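Local coordinates for phosphoglycerol transferase GacH (Streptococcus pyogenes MGAS5005, PDB 6DGM), which probably transfers glycerol phosphate from a membrane lipid donor onto the rhamnose polysaccharide of the streptococcal cell wall, through a probably extracellular manganese-binding catalytic domain of the sulfatase family, at residues 301-306 against 319-323; 261-267 against 292-298. Residues are numbered along the deposited sequence.

Contact 1 of 2, residues 301-306 against 319-323. With CA (calcium ion), chain E.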
ATOM      1  N   ASN A 301      -2.857   0.616 -20.027  1.00 28.48           N
ATOM      2  CA  ASN A 301      -3.246   1.211 -18.757  1.00 25.83           C
ATOM      3  C   ASN A 301      -4.260   2.311 -18.997  1.00 27.74           C
ATOM      4  O   ASN A 301      -4.055   3.166 -19.864  1.00 28.38           O
ATOM      5  CB  ASN A 301      -2.044   1.812 -18.026  1.00 23.51           C
ATOM      6  CG  ASN A 301      -1.257   0.776 -17.288  1.00 22.66           C
ATOM      7  OD1 ASN A 301      -1.812   0.019 -16.477  1.00 22.23           O
ATOM      8  ND2 ASN A 301       0.035   0.701 -17.573  1.00 22.71           N
ATOM      9  N   GLU A 302      -5.360   2.256 -18.259  1.00 29.27           N
ATOM     10  CA  GLU A 302      -6.196   3.424 -18.075  1.00 33.09           C
ATOM     11  C   GLU A 302      -5.530   4.344 -17.054  1.00 30.31           C
ATOM     12  O   GLU A 302      -4.546   3.985 -16.397  1.00 31.18           O
ATOM     13  CB  GLU A 302      -7.572   3.015 -17.557  1.00 38.99           C
ATOM     14  CG  GLU A 302      -8.373   2.162 -18.528  1.00 48.69           C
ATOM     15  CD  GLU A 302      -8.948   2.965 -19.677  1.00 60.44           C
ATOM     16  OE1 GLU A 302      -9.514   4.050 -19.421  1.00 64.89           O
ATOM     17  OE2 GLU A 302      -8.832   2.512 -20.838  1.00 65.63           O
ATOM     18  N   LYS A 303      -6.063   5.553 -16.931  1.00 28.47           N
ATOM     19  CA  LYS A 303      -5.612   6.494 -15.908  1.00 27.91           C
ATOM     20  C   LYS A 303      -6.885   6.987 -15.223  1.00 29.02           C
ATOM     21  O   LYS A 303      -7.539   7.921 -15.701  1.00 31.97           O
ATOM     22  CB  LYS A 303      -4.783   7.627 -16.496  1.00 28.58           C
ATOM     23  CG  LYS A 303      -4.155   8.515 -15.442  1.00 26.85           C
ATOM     24  CD  LYS A 303      -2.996   9.333 -15.984  1.00 25.49           C
ATOM     25  CE  LYS A 303      -2.544  10.352 -14.944  1.00 25.60           C
ATOM     26  NZ  LYS A 303      -2.150   9.742 -13.652  1.00 26.54           N
ATOM     27  N   LYS A 304      -7.248   6.327 -14.124  1.00 27.49           N
ATOM     28  CA  LYS A 304      -8.407   6.721 -13.342  1.00 27.50           C
ATOM     29  C   LYS A 304      -8.036   7.908 -12.459  1.00 27.85           C
ATOM     30  O   LYS A 304      -6.890   8.049 -12.026  1.00 27.46           O
ATOM     31  CB  LYS A 304      -8.860   5.556 -12.459  1.00 28.95           C
ATOM     32  CG  LYS A 304      -9.125   4.246 -13.204  1.00 33.01           C
ATOM     33  CD  LYS A 304     -10.360   4.354 -14.078  1.00 37.53           C
ATOM     34  CE  LYS A 304     -10.661   3.028 -14.784  1.00 39.45           C
ATOM     35  NZ  LYS A 304     -11.911   3.097 -15.588  1.00 41.65           N
ATOM     36  N   ASN A 305      -9.016   8.762 -12.193  1.00 28.66           N
ATOM     37  CA  ASN A 305      -8.771  10.025 -11.498  1.00 29.34           C
ATOM     38  C   ASN A 305      -8.895   9.793 -10.000  1.00 26.27           C
ATOM     39  O   ASN A 305     -10.004   9.764  -9.457  1.00 26.06           O
ATOM     40  CB  ASN A 305      -9.774  11.072 -11.974  1.00 34.13           C
ATOM     41  CG  ASN A 305      -9.562  12.425 -11.317  1.00 40.18           C
ATOM     42  OD1 ASN A 305      -8.447  12.774 -10.941  1.00 38.16           O
ATOM     43  ND2 ASN A 305     -10.629  13.191 -11.186  1.00 46.97           N
ATOM     44  N   HIS A 306      -7.752   9.645  -9.326  1.00 23.95           N
ATOM     45  CA  HIS A 306      -7.697   9.463  -7.876  1.00 22.19           C
ATOM     46  C   HIS A 306      -6.482  10.208  -7.343  1.00 20.95           C
ATOM     47  O   HIS A 306      -5.480   9.603  -6.942  1.00 20.59           O
ATOM     48  CB  HIS A 306      -7.605   7.977  -7.521  1.00 21.96           C
ATOM     49  CG  HIS A 306      -8.827   7.197  -7.886  1.00 23.24           C
ATOM     50  ND1 HIS A 306     -10.063   7.443  -7.325  1.00 24.40           N
ATOM     51  CD2 HIS A 306      -9.009   6.191  -8.774  1.00 25.07           C
ATOM     52  CE1 HIS A 306     -10.950   6.610  -7.840  1.00 25.00           C
ATOM     53  NE2 HIS A 306     -10.338   5.843  -8.724  1.00 24.92           N
ATOM     54  N   PHE A 319      -9.029  -3.093  -8.225  1.00 19.70           N
ATOM     55  CA  PHE A 319     -10.153  -3.686  -8.942  1.00 19.37           C
ATOM     56  C   PHE A 319     -10.645  -2.757 -10.045  1.00 20.32           C
ATOM     57  O   PHE A 319     -10.946  -3.205 -11.158  1.00 21.14           O
ATOM     58  CB  PHE A 319     -11.297  -3.998  -7.979  1.00 20.97           C
ATOM     59  CG  PHE A 319     -11.166  -5.323  -7.262  1.00 23.72           C
ATOM     60  CD1 PHE A 319     -10.318  -5.468  -6.178  1.00 26.22           C
ATOM     61  CD2 PHE A 319     -11.913  -6.416  -7.664  1.00 23.70           C
ATOM     62  CE1 PHE A 319     -10.217  -6.689  -5.515  1.00 27.58           C
ATOM     63  CE2 PHE A 319     -11.806  -7.630  -7.021  1.00 24.86           C
ATOM     64  CZ  PHE A 319     -10.961  -7.777  -5.949  1.00 26.85           C
ATOM     65  N   GLU A 320     -10.749  -1.457  -9.753  1.00 20.84           N
ATOM     66  CA  GLU A 320     -11.220  -0.526 -10.773  1.00 22.16           C
ATOM     67  C   GLU A 320     -10.229  -0.438 -11.929  1.00 22.19           C
ATOM     68  O   GLU A 320     -10.620  -0.460 -13.105  1.00 23.06           O
ATOM     69  CB  GLU A 320     -11.445   0.853 -10.165  1.00 23.05           C
ATOM     70  CG  GLU A 320     -12.040   1.837 -11.146  1.00 24.60           C
ATOM     71  CD  GLU A 320     -12.007   3.253 -10.642  1.00 26.50           C
ATOM     72  OE1 GLU A 320     -10.974   3.660 -10.044  1.00 26.68           O
ATOM     73  OE2 GLU A 320     -13.009   3.956 -10.842  1.00 28.41           O
ATOM     74  N   HIS A 321      -8.937  -0.319 -11.613  1.00 20.55           N
ATOM     75  CA  HIS A 321      -7.931  -0.149 -12.658  1.00 21.55           C
ATOM     76  C   HIS A 321      -7.907  -1.349 -13.593  1.00 22.25           C
ATOM     77  O   HIS A 321      -7.796  -1.192 -14.814  1.00 24.02           O
ATOM     78  CB  HIS A 321      -6.542   0.085 -12.036  1.00 20.26           C
ATOM     79  CG  HIS A 321      -5.470   0.298 -13.051  1.00 21.42           C
ATOM     80  ND1 HIS A 321      -5.291   1.503 -13.693  1.00 21.84           N
ATOM     81  CD2 HIS A 321      -4.556  -0.551 -13.573  1.00 21.44           C
ATOM     82  CE1 HIS A 321      -4.306   1.388 -14.570  1.00 22.28           C
ATOM     83  NE2 HIS A 321      -3.838   0.153 -14.511  1.00 21.49           N
ATOM     84  N   THR A 322      -8.022  -2.554 -13.041  1.00 22.15           N
ATOM     85  CA  THR A 322      -8.013  -3.770 -13.828  1.00 23.62           C
ATOM     86  C   THR A 322      -9.394  -4.180 -14.329  1.00 25.41           C
ATOM     87  O   THR A 322      -9.504  -5.229 -14.969  1.00 27.23           O
ATOM     88  CB  THR A 322      -7.424  -4.927 -13.020  1.00 22.82           C
ATOM     89  OG1 THR A 322      -8.239  -5.199 -11.877  1.00 22.48           O
ATOM     90  CG2 THR A 322      -6.008  -4.596 -12.583  1.00 22.82           C
ATOM     91  N   ASP A 323     -10.438  -3.396 -14.046  1.00 25.11           N
ATOM     92  CA  ASP A 323     -11.811  -3.693 -14.490  1.00 24.46           C
ATOM     93  C   ASP A 323     -12.283  -5.063 -14.000  1.00 24.46           C
ATOM     94  O   ASP A 323     -12.949  -5.812 -14.722  1.00 26.29           O
ATOM     95  CB  ASP A 323     -11.947  -3.564 -16.011  1.00 25.98           C
ATOM     96  CG  ASP A 323     -13.359  -3.232 -16.443  1.00 29.08           C
ATOM     97  OD1 ASP A 323     -13.991  -2.377 -15.786  1.00 29.31           O
ATOM     98  OD2 ASP A 323     -13.818  -3.810 -17.447  1.00 32.06           O
TER
HETATM   99 CA    CA E 903     -15.573  -1.268 -17.235  1.00 44.06          CA
HETATM  100  O   HOH W   1      -6.054  -0.200 -16.934  1.00 30.09           O
HETATM  101  O   HOH W   2     -14.256   3.722 -13.388  1.00 39.12           O
HETATM  102  O   HOH W   3     -16.029  -2.938 -18.989  1.00 43.61           O
HETATM  103  O   HOH W   4     -16.591  -0.331 -14.929  1.00 48.83           O
HETATM  104  O   HOH W   5     -17.192   0.335 -18.737  1.00 48.27           O

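Contact 2 of 2, residues 261-267 against 292-298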
ATOM      1  N   LYS A 261       1.810 -12.650 -19.089  1.00 24.18           N
ATOM      2  CA  LYS A 261       0.846 -12.821 -18.003  1.00 22.56           C
ATOM      3  C   LYS A 261       0.367 -11.425 -17.642  1.00 21.33           C
ATOM      4  O   LYS A 261       1.204 -10.515 -17.547  1.00 21.05           O
ATOM      5  CB  LYS A 261       1.532 -13.442 -16.775  1.00 22.50           C
ATOM      6  CG  LYS A 261       0.641 -13.551 -15.534  1.00 21.49           C
ATOM      7  CD  LYS A 261      -0.415 -14.655 -15.666  1.00 22.32           C
ATOM      8  CE  LYS A 261      -1.414 -14.591 -14.513  1.00 22.45           C
ATOM      9  NZ  LYS A 261      -2.463 -15.650 -14.633  1.00 23.04           N
ATOM     10  N   PRO A 262      -0.935 -11.199 -17.433  1.00 21.05           N
ATOM     11  CA  PRO A 262      -1.360  -9.880 -16.936  1.00 21.02           C
ATOM     12  C   PRO A 262      -0.835  -9.661 -15.522  1.00 18.77           C
ATOM     13  O   PRO A 262      -1.094 -10.467 -14.619  1.00 19.05           O
ATOM     14  CB  PRO A 262      -2.894  -9.933 -16.983  1.00 25.35           C
ATOM     15  CG  PRO A 262      -3.260 -11.324 -17.341  1.00 29.05           C
ATOM     16  CD  PRO A 262      -2.067 -12.057 -17.818  1.00 25.69           C
ATOM     17  N   ILE A 263      -0.085  -8.574 -15.330  1.00 17.92           N
ATOM     18  CA  ILE A 263       0.554  -8.252 -14.056  1.00 17.99           C
ATOM     19  C   ILE A 263       0.232  -6.803 -13.724  1.00 18.10           C
ATOM     20  O   ILE A 263       0.401  -5.922 -14.571  1.00 20.27           O
ATOM     21  CB  ILE A 263       2.084  -8.452 -14.140  1.00 18.60           C
ATOM     22  CG1 ILE A 263       2.427  -9.931 -14.365  1.00 20.36           C
ATOM     23  CG2 ILE A 263       2.755  -7.937 -12.885  1.00 18.46           C
ATOM     24  CD1 ILE A 263       3.887 -10.192 -14.725  1.00 22.04           C
ATOM     25  N   THR A 264      -0.207  -6.546 -12.488  1.00 17.20           N
ATOM     26  CA  THR A 264      -0.437  -5.175 -12.032  1.00 16.10           C
ATOM     27  C   THR A 264       0.354  -4.939 -10.754  1.00 15.92           C
ATOM     28  O   THR A 264       0.392  -5.800  -9.877  1.00 16.45           O
ATOM     29  CB  THR A 264      -1.932  -4.882 -11.836  1.00 17.38           C
ATOM     30  OG1 THR A 264      -2.608  -4.997 -13.096  1.00 18.33           O
ATOM     31  CG2 THR A 264      -2.160  -3.465 -11.325  1.00 18.05           C
ATOM     32  N   VAL A 265       1.014  -3.788 -10.693  1.00 15.50           N
ATOM     33  CA  VAL A 265       1.823  -3.368  -9.554  1.00 15.56           C
ATOM     34  C   VAL A 265       1.125  -2.190  -8.883  1.00 16.06           C
ATOM     35  O   VAL A 265       0.781  -1.201  -9.544  1.00 16.70           O
ATOM     36  CB  VAL A 265       3.232  -2.941  -9.997  1.00 18.20           C
ATOM     37  CG1 VAL A 265       4.044  -2.461  -8.805  1.00 17.48           C
ATOM     38  CG2 VAL A 265       3.963  -4.076 -10.734  1.00 20.04           C
ATOM     39  N   VAL A 266       0.930  -2.296  -7.571  1.00 14.94           N
ATOM     40  CA  VAL A 266       0.527  -1.178  -6.727  1.00 14.61           C
ATOM     41  C   VAL A 266       1.790  -0.737  -5.995  1.00 14.79           C
ATOM     42  O   VAL A 266       2.299  -1.462  -5.143  1.00 14.63           O
ATOM     43  CB  VAL A 266      -0.570  -1.580  -5.735  1.00 15.20           C
ATOM     44  CG1 VAL A 266      -0.956  -0.391  -4.870  1.00 15.77           C
ATOM     45  CG2 VAL A 266      -1.795  -2.147  -6.462  1.00 16.51           C
ATOM     46  N   PHE A 267       2.319   0.428  -6.356  1.00 15.55           N
ATOM     47  CA  PHE A 267       3.604   0.920  -5.879  1.00 15.18           C
ATOM     48  C   PHE A 267       3.346   2.169  -5.057  1.00 15.13           C
ATOM     49  O   PHE A 267       2.656   3.077  -5.516  1.00 15.25           O
ATOM     50  CB  PHE A 267       4.459   1.286  -7.099  1.00 16.15           C
ATOM     51  CG  PHE A 267       5.836   1.768  -6.766  1.00 17.04           C
ATOM     52  CD1 PHE A 267       6.048   3.098  -6.441  1.00 18.74           C
ATOM     53  CD2 PHE A 267       6.918   0.902  -6.804  1.00 17.90           C
ATOM     54  CE1 PHE A 267       7.314   3.560  -6.138  1.00 19.28           C
ATOM     55  CE2 PHE A 267       8.204   1.369  -6.502  1.00 18.50           C
ATOM     56  CZ  PHE A 267       8.387   2.703  -6.169  1.00 18.66           C
ATOM     57  N   ASP A 292       3.952   9.256  -2.786  1.00 15.99           N
ATOM     58  CA  ASP A 292       3.576   8.928  -4.163  1.00 15.99           C
ATOM     59  C   ASP A 292       3.053   7.507  -4.280  1.00 17.08           C
ATOM     60  O   ASP A 292       3.524   6.603  -3.591  1.00 16.77           O
ATOM     61  CB  ASP A 292       4.807   9.076  -5.061  1.00 16.38           C
ATOM     62  CG  ASP A 292       5.363  10.478  -5.036  1.00 18.37           C
ATOM     63  OD1 ASP A 292       6.188  10.778  -4.131  1.00 18.63           O
ATOM     64  OD2 ASP A 292       4.946  11.293  -5.902  1.00 20.24           O
ATOM     65  N   TYR A 293       2.076   7.314  -5.162  1.00 17.39           N
ATOM     66  CA  TYR A 293       1.646   5.970  -5.518  1.00 17.09           C
ATOM     67  C   TYR A 293       1.340   5.900  -7.011  1.00 16.95           C
ATOM     68  O   TYR A 293       1.023   6.900  -7.660  1.00 17.64           O
ATOM     69  CB  TYR A 293       0.409   5.498  -4.721  1.00 16.55           C
ATOM     70  CG  TYR A 293      -0.912   5.932  -5.342  1.00 17.23           C
ATOM     71  CD1 TYR A 293      -1.552   5.127  -6.278  1.00 18.53           C
ATOM     72  CD2 TYR A 293      -1.503   7.157  -5.020  1.00 16.53           C
ATOM     73  CE1 TYR A 293      -2.726   5.524  -6.872  1.00 19.66           C
ATOM     74  CE2 TYR A 293      -2.685   7.562  -5.616  1.00 17.94           C
ATOM     75  CZ  TYR A 293      -3.296   6.737  -6.535  1.00 19.28           C
ATOM     76  OH  TYR A 293      -4.472   7.100  -7.146  1.00 19.92           O
ATOM     77  N   PHE A 294       1.426   4.687  -7.545  1.00 16.15           N
ATOM     78  CA  PHE A 294       0.890   4.395  -8.867  1.00 16.11           C
ATOM     79  C   PHE A 294       0.371   2.964  -8.903  1.00 16.14           C
ATOM     80  O   PHE A 294       0.770   2.109  -8.106  1.00 15.81           O
ATOM     81  CB  PHE A 294       1.882   4.685 -10.010  1.00 16.59           C
ATOM     82  CG  PHE A 294       3.118   3.813 -10.037  1.00 17.55           C
ATOM     83  CD1 PHE A 294       3.055   2.513 -10.487  1.00 18.46           C
ATOM     84  CD2 PHE A 294       4.357   4.329  -9.674  1.00 17.87           C
ATOM     85  CE1 PHE A 294       4.180   1.717 -10.540  1.00 19.11           C
ATOM     86  CE2 PHE A 294       5.498   3.542  -9.741  1.00 18.43           C
ATOM     87  CZ  PHE A 294       5.410   2.236 -10.182  1.00 19.00           C
ATOM     88  N   ILE A 295      -0.539   2.723  -9.842  1.00 16.64           N
ATOM     89  CA  ILE A 295      -1.114   1.411 -10.092  1.00 16.98           C
ATOM     90  C   ILE A 295      -0.901   1.174 -11.582  1.00 17.01           C
ATOM     91  O   ILE A 295      -1.499   1.868 -12.409  1.00 18.81           O
ATOM     92  CB  ILE A 295      -2.599   1.343  -9.713  1.00 17.59           C
ATOM     93  CG1 ILE A 295      -2.779   1.658  -8.218  1.00 17.41           C
ATOM     94  CG2 ILE A 295      -3.137  -0.041 -10.026  1.00 18.20           C
ATOM     95  CD1 ILE A 295      -4.231   1.642  -7.719  1.00 18.41           C
ATOM     96  N   TRP A 296       0.012   0.254 -11.919  1.00 17.56           N
ATOM     97  CA  TRP A 296       0.507   0.083 -13.282  1.00 19.16           C
ATOM     98  C   TRP A 296       0.383  -1.380 -13.680  1.00 19.23           C
ATOM     99  O   TRP A 296       0.841  -2.258 -12.942  1.00 19.29           O
ATOM    100  CB  TRP A 296       1.986   0.488 -13.341  1.00 19.66           C
ATOM    101  CG  TRP A 296       2.682   0.287 -14.668  1.00 19.43           C
ATOM    102  CD1 TRP A 296       2.838   1.212 -15.649  1.00 20.16           C
ATOM    103  CD2 TRP A 296       3.329  -0.905 -15.135  1.00 18.98           C
ATOM    104  NE1 TRP A 296       3.536   0.680 -16.699  1.00 20.12           N
ATOM    105  CE2 TRP A 296       3.848  -0.622 -16.412  1.00 19.81           C
ATOM    106  CE3 TRP A 296       3.505  -2.184 -14.604  1.00 18.73           C
ATOM    107  CZ2 TRP A 296       4.550  -1.570 -17.168  1.00 21.27           C
ATOM    108  CZ3 TRP A 296       4.202  -3.121 -15.343  1.00 19.91           C
ATOM    109  CH2 TRP A 296       4.724  -2.810 -16.611  1.00 21.36           C
ATOM    110  N   SER A 297      -0.216  -1.630 -14.850  1.00 18.84           N
ATOM    111  CA  SER A 297      -0.301  -2.953 -15.459  1.00 19.51           C
ATOM    112  C   SER A 297       0.678  -3.059 -16.623  1.00 20.32           C
ATOM    113  O   SER A 297       1.064  -2.061 -17.239  1.00 21.47           O
ATOM    114  CB  SER A 297      -1.718  -3.235 -15.977  1.00 21.04           C
ATOM    115  OG  SER A 297      -2.700  -3.047 -14.981  1.00 21.86           O
ATOM    116  N   ASN A 298       1.060  -4.291 -16.937  1.00 19.61           N
ATOM    117  CA  ASN A 298       2.069  -4.534 -17.961  1.00 22.86           C
ATOM    118  C   ASN A 298       1.507  -4.579 -19.371  1.00 26.45           C
ATOM    119  O   ASN A 298       2.258  -4.863 -20.308  1.00 29.67           O
ATOM    120  CB  ASN A 298       2.868  -5.799 -17.647  1.00 21.82           C
ATOM    121  CG  ASN A 298       2.061  -7.060 -17.793  1.00 21.70           C
ATOM    122  OD1 ASN A 298       0.819  -7.041 -17.806  1.00 21.00           O
ATOM    123  ND2 ASN A 298       2.762  -8.178 -17.898  1.00 21.27           N
TER

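Contact 1 of 2, residues 301-306 against 319-323
A loop lies here along the C-terminal turn of helix 314-321, in the alkaline phosphatase-like fold of the C-terminal sulfatase-family domain. The helix ends in a Schellman motif: Asp323 has positive phi, and its N bonds to Glu320 O at 3.1 Å. Two side-chain hydrogen bonds join loop and helix. His321 NE2 donates to Asn301 OD1 at 2.8 Å. His306 NE2 donates to Glu320 OE1 at 2.6 Å, a short His-carboxylate bond. Thr76, in the loop just before strand 77-81, bonds through OG1 to both Lys304 N and His321 ND1. Water adds two bridges, one between Glu302 N and His321 O, the other between Lys304 NZ and Glu320 OE2. The Lys304 chain also packs on Glu320, with Lys304 CG 3.7 Å from Glu320 OE1. Just past the helix, Asp323 binds a calcium ion, to which Asp31 O also binds. Asp323 OD1 lies 2.4 Å from the calcium ion, while Asp323 OD2 accepts a hydrogen bond at 2.8 Å from water 3, itself a calcium ligand.

Contact 2 of 2, residues 261-267 against 292-298
Two antiparallel strands run side by side in the central mixed sheet, their axes 4.5 Å apart and 168° between directions. Val265 pairs with Trp296 and Phe267 with Phe294 as hydrogen-bonded pairs. Val265 N to Trp296 O is 2.7 Å and Trp296 N to Val265 O 2.9 Å; Phe267 N to Phe294 O and Phe294 N to Phe267 O are both 2.9 Å. On the face of these four residues, the Phe294 ring folds back over its partner. Its chi1 of 66° lays the ring above Phe267 CB, 3.5 Å from CB to ring centroid, a CH-pi contact. The Phe267 ring lies beyond, nearly parallel but slid aside, so the rings barely overlap. Val265 CG2 fits less tightly against Trp296 CE3, at 4.3 Å. On the other face, Thr264 CG2 meets Ile295 CG2 at 3.8 Å, and Thr264 OG1 bonds to Ser297 OG at 2.7 Å. At the strand end, the Asn298 amide fills the gap beside Pro262: ND2 donates to Lys261 O at 2.8 Å and OD1 accepts from Ile263 N at 3.0 Å. Helix 229-257 covers the Val265 and Trp296 face, helix 314-321 the Thr264 and Ile295 face, and strand 40-46 flanks 263-269 on its far edge.

From the N terminus, the chain passes helix 11-29 and strand 40-46, then much later enters strand 263-269 after helix 229-257. Contact 2 closes when strand 290-297 returns beside 263-269, with 24 residues between its segments. Contact 1 opens only afterwards. It closes a shorter loop of 12 residues, which holds edge strand 308-310 and the start of helix 314-321. The two are therefore in series, neither nested nor crossed. They also touch: Tyr293 OH probably hydrogen-bonds to His306 O, and His321 packs on Ser297. Contact 2 joins neighbouring strands within the sheet. Contact 1 ties the following loop to a helix lying on that sheet, beside the calcium site.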